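Local coordinates for choline binding protein PCPA (Streptococcus pneumoniae, PDB 4CP6) that probably attaches to choline of the pneumococcal cell wall so as to display its leucine-rich repeat domain at the surface, and is a vaccine antigen, at residues A[206-211]-A[264-269]; A[258-263]-A[286-291]; A[374-379]-A[396-401]. One frame throughout, in Å; residues are numbered along the deposited sequence.

From the N terminus, contact 1 opens at 206-211. The chain then passes, among others, the antiparallel strands 224-227, 230-233 and 238-241 before it reaches 258-263, the first segment of contact 2. That segment runs straight into 264-269, which closes contact 1 over 52 intervening residues. Contact 2 closes at 286-291, across 22 residues. The two contacts therefore cross, and they touch: Lys267 makes a salt bridge with Asp290. Together they join three neighbouring parts of the leucine-rich repeat stack. Contact 3 comes later and in series. It joins 374-379, with strand 377-378, to the start of helix 396-405 across 16 intervening residues. Its centre is about 31 Å from that of contact 2.

Contact 1. Residues A[206-211]-A[264-269]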
loop_
_atom_site.group_PDB
_atom_site.type_symbol
_atom_site.label_atom_id
_atom_site.label_comp_id
_atom_site.label_asym_id
_atom_site.label_seq_id
_atom_site.Cartn_x
_atom_site.Cartn_y
_atom_site.Cartn_z
ATOM N N PHE A 206 2.344 2.113 -0.075
ATOM C CA PHE A 206 3.415 1.144 -0.221
ATOM C C PHE A 206 2.981 -0.248 0.264
ATOM O O PHE A 206 3.833 -1.054 0.638
ATOM C CB PHE A 206 4.627 1.633 0.574
ATOM C CG PHE A 206 5.075 3.010 0.135
ATOM C CD1 PHE A 206 5.735 3.188 -1.070
ATOM C CD2 PHE A 206 4.874 4.123 0.947
ATOM C CE1 PHE A 206 6.148 4.462 -1.484
ATOM C CE2 PHE A 206 5.294 5.399 0.532
ATOM C CZ PHE A 206 5.952 5.546 -0.669
ATOM N N ARG A 207 1.676 -0.544 0.260
ATOM C CA ARG A 207 1.175 -1.803 0.804
ATOM C C ARG A 207 1.946 -3.002 0.277
ATOM O O ARG A 207 2.054 -3.158 -0.921
ATOM C CB ARG A 207 -0.316 -1.944 0.484
ATOM C CG ARG A 207 -0.918 -3.272 0.973
ATOM C CD ARG A 207 -2.415 -3.395 0.657
ATOM N NE ARG A 207 -2.903 -4.730 1.030
ATOM C CZ ARG A 207 -2.810 -5.829 0.282
ATOM N NH1 ARG A 207 -2.259 -5.779 -0.919
ATOM N NH2 ARG A 207 -3.246 -6.990 0.744
ATOM N N LEU A 208 2.460 -3.862 1.175
ATOM C CA LEU A 208 3.169 -5.107 0.843
ATOM C C LEU A 208 4.477 -4.903 0.094
ATOM O O LEU A 208 5.123 -5.892 -0.287
ATOM C CB LEU A 208 2.256 -6.091 0.087
ATOM C CG LEU A 208 0.972 -6.611 0.784
ATOM C CD1 LEU A 208 0.423 -7.841 0.061
ATOM C CD2 LEU A 208 1.156 -6.956 2.222
ATOM N N THR A 209 4.938 -3.652 -0.040
ATOM C CA THR A 209 6.252 -3.411 -0.627
ATOM C C THR A 209 7.360 -3.839 0.371
ATOM O O THR A 209 7.218 -3.647 1.578
ATOM C CB THR A 209 6.339 -1.961 -1.079
ATOM O OG1 THR A 209 5.507 -1.890 -2.236
ATOM C CG2 THR A 209 7.768 -1.541 -1.470
ATOM N N THR A 210 8.437 -4.447 -0.156
ATOM C CA THR A 210 9.452 -5.066 0.689
ATOM C C THR A 210 10.855 -4.531 0.474
ATOM O O THR A 210 11.793 -5.078 1.063
ATOM C CB THR A 210 9.465 -6.578 0.393
ATOM O OG1 THR A 210 9.685 -6.785 -1.009
ATOM C CG2 THR A 210 8.178 -7.281 0.828
ATOM N N SER A 211 11.007 -3.488 -0.342
ATOM C CA SER A 211 12.311 -3.045 -0.804
ATOM C C SER A 211 12.805 -1.681 -0.349
ATOM O O SER A 211 14.011 -1.396 -0.469
ATOM C CB SER A 211 12.282 -3.065 -2.328
ATOM O OG SER A 211 11.182 -2.307 -2.826
ATOM N N SER A 264 1.679 1.193 7.940
ATOM C CA SER A 264 2.880 2.014 8.100
ATOM C C SER A 264 4.177 1.274 8.415
ATOM O O SER A 264 5.239 1.811 8.071
ATOM C CB SER A 264 2.673 3.114 9.125
ATOM O OG SER A 264 2.137 2.600 10.338
ATOM N N PHE A 265 4.140 0.113 9.096
ATOM C CA PHE A 265 5.351 -0.694 9.378
ATOM C C PHE A 265 5.171 -2.067 8.752
ATOM O O PHE A 265 5.791 -3.044 9.192
ATOM C CB PHE A 265 5.632 -0.847 10.903
ATOM C CG PHE A 265 6.031 0.424 11.604
ATOM C CD1 PHE A 265 5.087 1.413 11.881
ATOM C CD2 PHE A 265 7.349 0.626 12.018
ATOM C CE1 PHE A 265 5.449 2.574 12.587
ATOM C CE2 PHE A 265 7.704 1.779 12.728
ATOM C CZ PHE A 265 6.764 2.760 12.981
ATOM N N ASN A 266 4.358 -2.165 7.701
ATOM C CA ASN A 266 4.142 -3.437 7.042
ATOM C C ASN A 266 5.455 -3.987 6.475
ATOM O O ASN A 266 6.228 -3.238 5.884
ATOM C CB ASN A 266 3.118 -3.260 5.927
ATOM C CG ASN A 266 2.705 -4.516 5.243
ATOM O OD1 ASN A 266 2.393 -5.557 5.898
ATOM N ND2 ASN A 266 2.551 -4.427 3.975
ATOM N N LYS A 267 5.649 -5.303 6.593
ATOM C CA LYS A 267 6.815 -6.040 6.059
ATOM C C LYS A 267 8.128 -5.617 6.690
ATOM O O LYS A 267 9.180 -5.924 6.136
ATOM C CB LYS A 267 6.900 -5.904 4.515
ATOM C CG LYS A 267 5.669 -6.412 3.741
ATOM C CD LYS A 267 5.584 -7.947 3.905
ATOM C CE LYS A 267 4.440 -8.631 3.231
ATOM N NZ LYS A 267 4.483 -10.081 3.581
ATOM N N ASN A 268 8.091 -4.932 7.812
ATOM C CA ASN A 268 9.304 -4.430 8.422
ATOM C C ASN A 268 10.296 -5.559 8.686
ATOM O O ASN A 268 9.954 -6.547 9.338
ATOM C CB ASN A 268 8.950 -3.704 9.689
ATOM C CG ASN A 268 10.146 -3.005 10.254
ATOM O OD1 ASN A 268 10.986 -3.637 10.892
ATOM N ND2 ASN A 268 10.332 -1.742 9.881
ATOM N N SER A 269 11.551 -5.393 8.230
ATOM C CA SER A 269 12.546 -6.445 8.321
ATOM C C SER A 269 13.543 -6.325 9.470
ATOM O O SER A 269 14.140 -7.349 9.824
ATOM C CB SER A 269 13.355 -6.474 7.020
ATOM O OG SER A 269 12.558 -6.747 5.875
HETATM O O HOH W 1 5.842 -2.106 3.329
#
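Thr210 and Lys267 bring the two backbones to their closest approach, with their CA atoms 6.1 Å apart. Neither segment is a regular helix or strand. Each holds a type II beta turn, from Phe206 to Thr209 and from Phe265 to Asn268. These are turns of the BspA-type leucine-rich repeat fold, stacked as neighbours although 52 residues lie between the segments. The two backbones make no clear direct hydrogen bond. A water bridges them instead. It can donate to Thr209 O at 2.7 Å and to Asn266 O at 2.8 Å.

Lys267 carries much of the contact with its aliphatic part. Its CB lies 3.7 Å from Thr209 O. Its CG meets the methyl CG2 of Thr210 at 3.9 Å. Here the two side chains run alongside each other and point the same way. The Lys267 chain bends at its second torsion (chi2 -67°), which places CD within reach of that methyl too. Its NZ is taken by a salt bridge to Asp290.

Asn266 points at the other turn and is buried. Its CG is anti to the backbone N (chi1 -175°), and the amide group sits beside the backbone of Leu208. Leu208 leaves its own backbone away from the partner segment, but its CD2 methyl swings back to it. Within its own segment, Leu208 CG lies over a face of the Arg207 guanidinium, offset toward the rim; the polar partner of Arg207 is Tyr263. The CD2 methyl of Leu208 also touches the lysine chain, 3.8 Å from Lys267 CE.

Contact 2. Residues A[258-263]-A[286-291]; sequences KELASY and FAFADA
Tyr263 and Phe286 lie side by side with their rings nearly parallel, the planes at 6°. The rings are slid apart and barely overlap, with centroids 4.6 Å apart. Phe286 CB sits over the Tyr263 ring in a CH-pi contact, 3.5 Å from its centroid. In return Tyr263 OH stands over the middle of the Phe286 ring, 3.2 Å above its plane. The closest carbons are Tyr263 CZ and Phe286 CG, at 3.4 Å.

The backbones match as well. Both residues have positive phi, and both place CG anti to the carbonyl carbon (chi1 -73° and -69°). The same backbone shape recurs in the neighbouring coil of the leucine-rich repeat stack, consistent with the two rings lying in step. Tyr263 CA also makes a CA-H...O contact to Phe286 O at 3.6 Å. Next along, the CA atoms of Tyr263 and Ala287 are 4.3 Å apart.

A second, apolar contact lies deeper. Leu260 CD1 meets Phe288 CZ at 3.5 Å, the two side chains crossing at about a right angle. Ala287 CB lies over a face of the Phe288 ring.

Further out, Tyr263 OH is hydrogen-bonded to Arg207 NE. Phe288 meets the ring of Phe311, and Phe286 packs on Arg308, Leu309 and Tyr312. Strand 259-260 runs parallel between strands 238-241 and 282-283, and Leu260 also packs on Leu239 of the first.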
loop_
_atom_site.group_PDB
_atom_site.type_symbol
_atom_site.label_atom_id
_atom_site.label_comp_id
_atom_site.label_asym_id
_atom_site.label_seq_id
_atom_site.Cartn_x
_atom_site.Cartn_y
_atom_site.Cartn_z
ATOM N N LYS A 258 0.233 11.486 16.325
ATOM C CA LYS A 258 -1.129 11.209 16.794
ATOM C C LYS A 258 -1.607 9.864 16.222
ATOM O O LYS A 258 -2.455 9.196 16.827
ATOM C CB LYS A 258 -2.096 12.298 16.363
ATOM C CG LYS A 258 -1.733 13.657 16.964
ATOM C CD LYS A 258 -2.872 14.657 16.816
ATOM C CE LYS A 258 -2.770 15.778 17.829
ATOM N NZ LYS A 258 -2.056 16.965 17.282
ATOM N N GLU A 259 -1.102 9.472 15.042
ATOM C CA GLU A 259 -1.531 8.202 14.477
ATOM C C GLU A 259 -0.474 7.562 13.633
ATOM O O GLU A 259 0.332 8.253 12.970
ATOM C CB GLU A 259 -2.836 8.359 13.677
ATOM C CG GLU A 259 -2.689 9.148 12.404
ATOM C CD GLU A 259 -3.967 9.214 11.586
ATOM O OE1 GLU A 259 -4.483 8.154 11.156
ATOM O OE2 GLU A 259 -4.449 10.347 11.375
ATOM N N LEU A 260 -0.526 6.204 13.602
ATOM C CA LEU A 260 0.278 5.417 12.677
ATOM C C LEU A 260 -0.676 5.054 11.564
ATOM O O LEU A 260 -1.745 4.480 11.834
ATOM C CB LEU A 260 0.859 4.156 13.311
ATOM C CG LEU A 260 1.618 4.366 14.611
ATOM C CD1 LEU A 260 2.195 3.064 15.078
ATOM C CD2 LEU A 260 2.761 5.370 14.440
ATOM N N ALA A 261 -0.338 5.403 10.324
ATOM C CA ALA A 261 -1.224 5.108 9.200
ATOM C C ALA A 261 -1.340 3.615 8.996
ATOM O O ALA A 261 -0.481 2.824 9.420
ATOM C CB ALA A 261 -0.646 5.721 7.920
ATOM N N SER A 262 -2.387 3.228 8.300
ATOM C CA SER A 262 -2.537 1.840 7.936
ATOM C C SER A 262 -1.308 1.390 7.136
ATOM O O SER A 262 -0.770 2.169 6.322
ATOM C CB SER A 262 -3.807 1.648 7.122
ATOM O OG SER A 262 -3.913 2.550 6.034
ATOM N N TYR A 263 -0.847 0.141 7.386
ATOM C CA TYR A 263 0.311 -0.472 6.715
ATOM C C TYR A 263 1.631 0.299 6.936
ATOM O O TYR A 263 2.630 0.011 6.246
ATOM C CB TYR A 263 0.027 -0.610 5.200
ATOM C CG TYR A 263 -0.972 -1.706 4.891
ATOM C CD1 TYR A 263 -2.342 -1.446 4.857
ATOM C CD2 TYR A 263 -0.549 -3.012 4.658
ATOM C CE1 TYR A 263 -3.255 -2.450 4.560
ATOM C CE2 TYR A 263 -1.456 -4.022 4.353
ATOM C CZ TYR A 263 -2.807 -3.737 4.323
ATOM O OH TYR A 263 -3.681 -4.770 3.992
ATOM N N PHE A 286 -3.328 -3.161 9.834
ATOM C CA PHE A 286 -2.097 -3.784 9.358
ATOM C C PHE A 286 -0.851 -2.972 9.704
ATOM O O PHE A 286 0.193 -3.161 9.055
ATOM C CB PHE A 286 -2.168 -4.048 7.848
ATOM C CG PHE A 286 -3.134 -5.120 7.404
ATOM C CD1 PHE A 286 -4.487 -4.840 7.273
ATOM C CD2 PHE A 286 -2.677 -6.390 7.070
ATOM C CE1 PHE A 286 -5.378 -5.825 6.846
ATOM C CE2 PHE A 286 -3.570 -7.378 6.653
ATOM C CZ PHE A 286 -4.910 -7.088 6.553
ATOM N N ALA A 287 -0.911 -2.073 10.722
ATOM C CA ALA A 287 0.265 -1.236 10.952
ATOM C C ALA A 287 1.547 -2.037 11.118
ATOM O O ALA A 287 2.570 -1.624 10.566
ATOM C CB ALA A 287 0.064 -0.336 12.155
ATOM N N PHE A 288 1.524 -3.144 11.890
ATOM C CA PHE A 288 2.736 -3.931 12.126
ATOM C C PHE A 288 2.660 -5.274 11.456
ATOM O O PHE A 288 3.424 -6.187 11.824
ATOM C CB PHE A 288 3.052 -4.062 13.631
ATOM C CG PHE A 288 2.904 -2.784 14.412
ATOM C CD1 PHE A 288 3.753 -1.707 14.177
ATOM C CD2 PHE A 288 1.904 -2.646 15.364
ATOM C CE1 PHE A 288 3.591 -0.512 14.885
ATOM C CE2 PHE A 288 1.749 -1.450 16.071
ATOM C CZ PHE A 288 2.578 -0.388 15.792
ATOM N N ALA A 289 1.784 -5.432 10.453
ATOM C CA ALA A 289 1.651 -6.717 9.795
ATOM C C ALA A 289 2.968 -7.167 9.175
ATOM O O ALA A 289 3.587 -6.432 8.418
ATOM C CB ALA A 289 0.538 -6.688 8.748
ATOM N N ASP A 290 3.414 -8.369 9.517
ATOM C CA ASP A 290 4.672 -8.935 8.998
ATOM C C ASP A 290 5.906 -8.081 9.369
ATOM O O ASP A 290 6.916 -8.112 8.639
ATOM C CB ASP A 290 4.595 -9.258 7.504
ATOM C CG ASP A 290 3.554 -10.316 7.163
ATOM O OD1 ASP A 290 3.235 -11.154 8.046
ATOM O OD2 ASP A 290 3.072 -10.318 6.004
ATOM N N ALA A 291 5.864 -7.378 10.522
ATOM C CA ALA A 291 7.076 -6.736 11.067
ATOM C C ALA A 291 7.707 -7.897 11.833
ATOM O O ALA A 291 7.352 -8.182 13.001
ATOM C CB ALA A 291 6.720 -5.591 11.998
#

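Contact 3. Residues A[374-379]-A[396-401]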
loop_
_atom_site.group_PDB
_atom_site.type_symbol
_atom_site.label_atom_id
_atom_site.label_comp_id
_atom_site.label_asym_id
_atom_site.label_seq_id
_atom_site.Cartn_x
_atom_site.Cartn_y
_atom_site.Cartn_z
ATOM N N THR A 374 -18.171 -5.099 37.185
ATOM C CA THR A 374 -19.182 -6.120 37.469
ATOM C C THR A 374 -19.914 -6.489 36.160
ATOM O O THR A 374 -20.600 -7.511 36.106
ATOM C CB THR A 374 -20.175 -5.618 38.549
ATOM O OG1 THR A 374 -20.738 -4.370 38.129
ATOM C CG2 THR A 374 -19.521 -5.460 39.924
ATOM N N GLU A 375 -19.735 -5.660 35.099
ATOM C CA GLU A 375 -20.360 -5.812 33.779
ATOM C C GLU A 375 -19.392 -6.342 32.703
ATOM O O GLU A 375 -19.736 -6.313 31.514
ATOM C CB GLU A 375 -20.941 -4.455 33.299
ATOM C CG GLU A 375 -21.695 -3.628 34.336
ATOM C CD GLU A 375 -22.929 -4.265 34.945
ATOM O OE1 GLU A 375 -23.900 -4.520 34.197
ATOM O OE2 GLU A 375 -22.934 -4.487 36.178
ATOM N N PHE A 376 -18.194 -6.829 33.102
ATOM C CA PHE A 376 -17.157 -7.327 32.176
ATOM C C PHE A 376 -17.753 -8.295 31.168
ATOM O O PHE A 376 -18.433 -9.233 31.569
ATOM C CB PHE A 376 -16.051 -8.040 32.974
ATOM C CG PHE A 376 -14.849 -8.399 32.130
ATOM C CD1 PHE A 376 -13.888 -7.447 31.823
ATOM C CD2 PHE A 376 -14.697 -9.678 31.619
ATOM C CE1 PHE A 376 -12.799 -7.763 31.019
ATOM C CE2 PHE A 376 -13.594 -9.992 30.828
ATOM C CZ PHE A 376 -12.672 -9.028 30.515
ATOM N N SER A 377 -17.463 -8.108 29.869
ATOM C CA SER A 377 -18.017 -8.991 28.865
ATOM C C SER A 377 -16.994 -9.546 27.874
ATOM O O SER A 377 -16.026 -8.873 27.485
ATOM C CB SER A 377 -19.165 -8.303 28.134
ATOM O OG SER A 377 -18.699 -7.231 27.339
ATOM N N VAL A 378 -17.261 -10.780 27.436
ATOM C CA VAL A 378 -16.453 -11.574 26.505
ATOM C C VAL A 378 -17.468 -12.248 25.581
ATOM O O VAL A 378 -18.544 -12.659 26.049
ATOM C CB VAL A 378 -15.664 -12.660 27.308
ATOM C CG1 VAL A 378 -14.881 -13.602 26.400
ATOM C CG2 VAL A 378 -14.725 -12.013 28.330
ATOM N N LYS A 379 -17.121 -12.417 24.303
ATOM C CA LYS A 379 -17.975 -13.169 23.383
ATOM C C LYS A 379 -17.406 -14.560 23.237
ATOM O O LYS A 379 -16.217 -14.793 23.537
ATOM C CB LYS A 379 -18.040 -12.493 21.994
ATOM C CG LYS A 379 -18.625 -11.069 21.996
ATOM C CD LYS A 379 -20.103 -11.042 22.381
ATOM C CE LYS A 379 -20.810 -9.803 21.878
ATOM N NZ LYS A 379 -22.162 -9.650 22.484
ATOM N N GLU A 396 -14.034 -13.502 40.971
ATOM C CA GLU A 396 -14.729 -14.738 40.645
ATOM C C GLU A 396 -15.756 -14.484 39.532
ATOM O O GLU A 396 -15.926 -15.362 38.691
ATOM C CB GLU A 396 -15.411 -15.333 41.897
ATOM C CG GLU A 396 -14.429 -16.003 42.855
ATOM C CD GLU A 396 -13.653 -17.211 42.353
ATOM O OE1 GLU A 396 -14.165 -17.946 41.478
ATOM O OE2 GLU A 396 -12.545 -17.454 42.879
ATOM N N HIS A 397 -16.409 -13.285 39.477
ATOM C CA HIS A 397 -17.375 -12.981 38.413
ATOM C C HIS A 397 -16.674 -12.980 37.051
ATOM O O HIS A 397 -17.180 -13.589 36.108
ATOM C CB HIS A 397 -18.111 -11.654 38.625
ATOM C CG HIS A 397 -19.025 -11.297 37.488
ATOM N ND1 HIS A 397 -20.071 -12.128 37.117
ATOM C CD2 HIS A 397 -18.971 -10.252 36.625
ATOM C CE1 HIS A 397 -20.653 -11.539 36.084
ATOM N NE2 HIS A 397 -20.030 -10.403 35.755
ATOM N N ILE A 398 -15.501 -12.335 36.950
ATOM C CA ILE A 398 -14.798 -12.340 35.658
ATOM C C ILE A 398 -14.375 -13.778 35.266
ATOM O O ILE A 398 -14.514 -14.154 34.103
ATOM C CB ILE A 398 -13.677 -11.308 35.665
ATOM C CG1 ILE A 398 -14.338 -9.915 35.646
ATOM C CG2 ILE A 398 -12.729 -11.494 34.441
ATOM C CD1 ILE A 398 -13.400 -8.726 35.978
ATOM N N LYS A 399 -13.978 -14.623 36.248
ATOM C CA LYS A 399 -13.688 -16.027 35.980
ATOM C C LYS A 399 -14.962 -16.703 35.440
ATOM O O LYS A 399 -14.878 -17.481 34.489
ATOM C CB LYS A 399 -13.179 -16.717 37.278
ATOM C CG LYS A 399 -13.015 -18.224 37.151
ATOM C CD LYS A 399 -12.163 -18.789 38.282
ATOM C CE LYS A 399 -11.976 -20.280 38.157
ATOM N NZ LYS A 399 -10.886 -20.727 39.063
ATOM N N ASP A 400 -16.138 -16.413 36.040
ATOM C CA ASP A 400 -17.401 -17.009 35.576
ATOM C C ASP A 400 -17.701 -16.605 34.145
ATOM O O ASP A 400 -18.158 -17.417 33.336
ATOM C CB ASP A 400 -18.588 -16.597 36.471
ATOM C CG ASP A 400 -18.523 -17.103 37.899
ATOM O OD1 ASP A 400 -17.785 -18.080 38.153
ATOM O OD2 ASP A 400 -19.230 -16.533 38.752
ATOM N N VAL A 401 -17.465 -15.325 33.826
ATOM C CA VAL A 401 -17.690 -14.847 32.455
ATOM C C VAL A 401 -16.750 -15.592 31.484
ATOM O O VAL A 401 -17.192 -16.099 30.427
ATOM C CB VAL A 401 -17.501 -13.314 32.386
ATOM C CG1 VAL A 401 -17.423 -12.853 30.931
ATOM C CG2 VAL A 401 -18.628 -12.598 33.136
HETATM O O HOH W 2 -20.570 -9.444 33.217
#
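Phe376 and Ile398 form the close-packed half of this contact, their side chains crossing at about a right angle. Phe376 CB meets Ile398 CG1 at 3.7 Å. Ile398 CG2 then makes an off-centre CH-pi contact with the Phe376 ring, 4.3 Å from its centroid. Phe376 carries CG anti to the backbone N (chi1 -171°), which lays CG alongside Ile398, 3.9 Å from its CG1. Val401 comes in at the edge of that ring, near its plane, with CG1. The same methyl reaches Val378 CG2 at 3.8 Å. Phe376, Val378 and Ile398 are all buried.

These residues lie near the C-terminal end of the leucine-rich repeat stack. Helix 396-405 packs there against the short, weakly bonded strand about 377-378, which pairs in parallel with strand 351-352. Val378 also touches Leu402 and Asn405 further along the helix.

The other side is open to solvent and looser. His397 and Thr374 are both exposed. A water donates to Phe376 O at 2.7 Å and is hydrogen-bonded to His397 NE2 at 2.8 Å, so it bridges the loop and the helix. Val401 CG2 lies 3.6 Å above the plane of the His397 ring, offset toward its rim. Thr374 OG1 turns back within its own segment and donates to Glu375 OE2 at 2.9 Å, meeting the anti lone pair of that carboxylate oxygen.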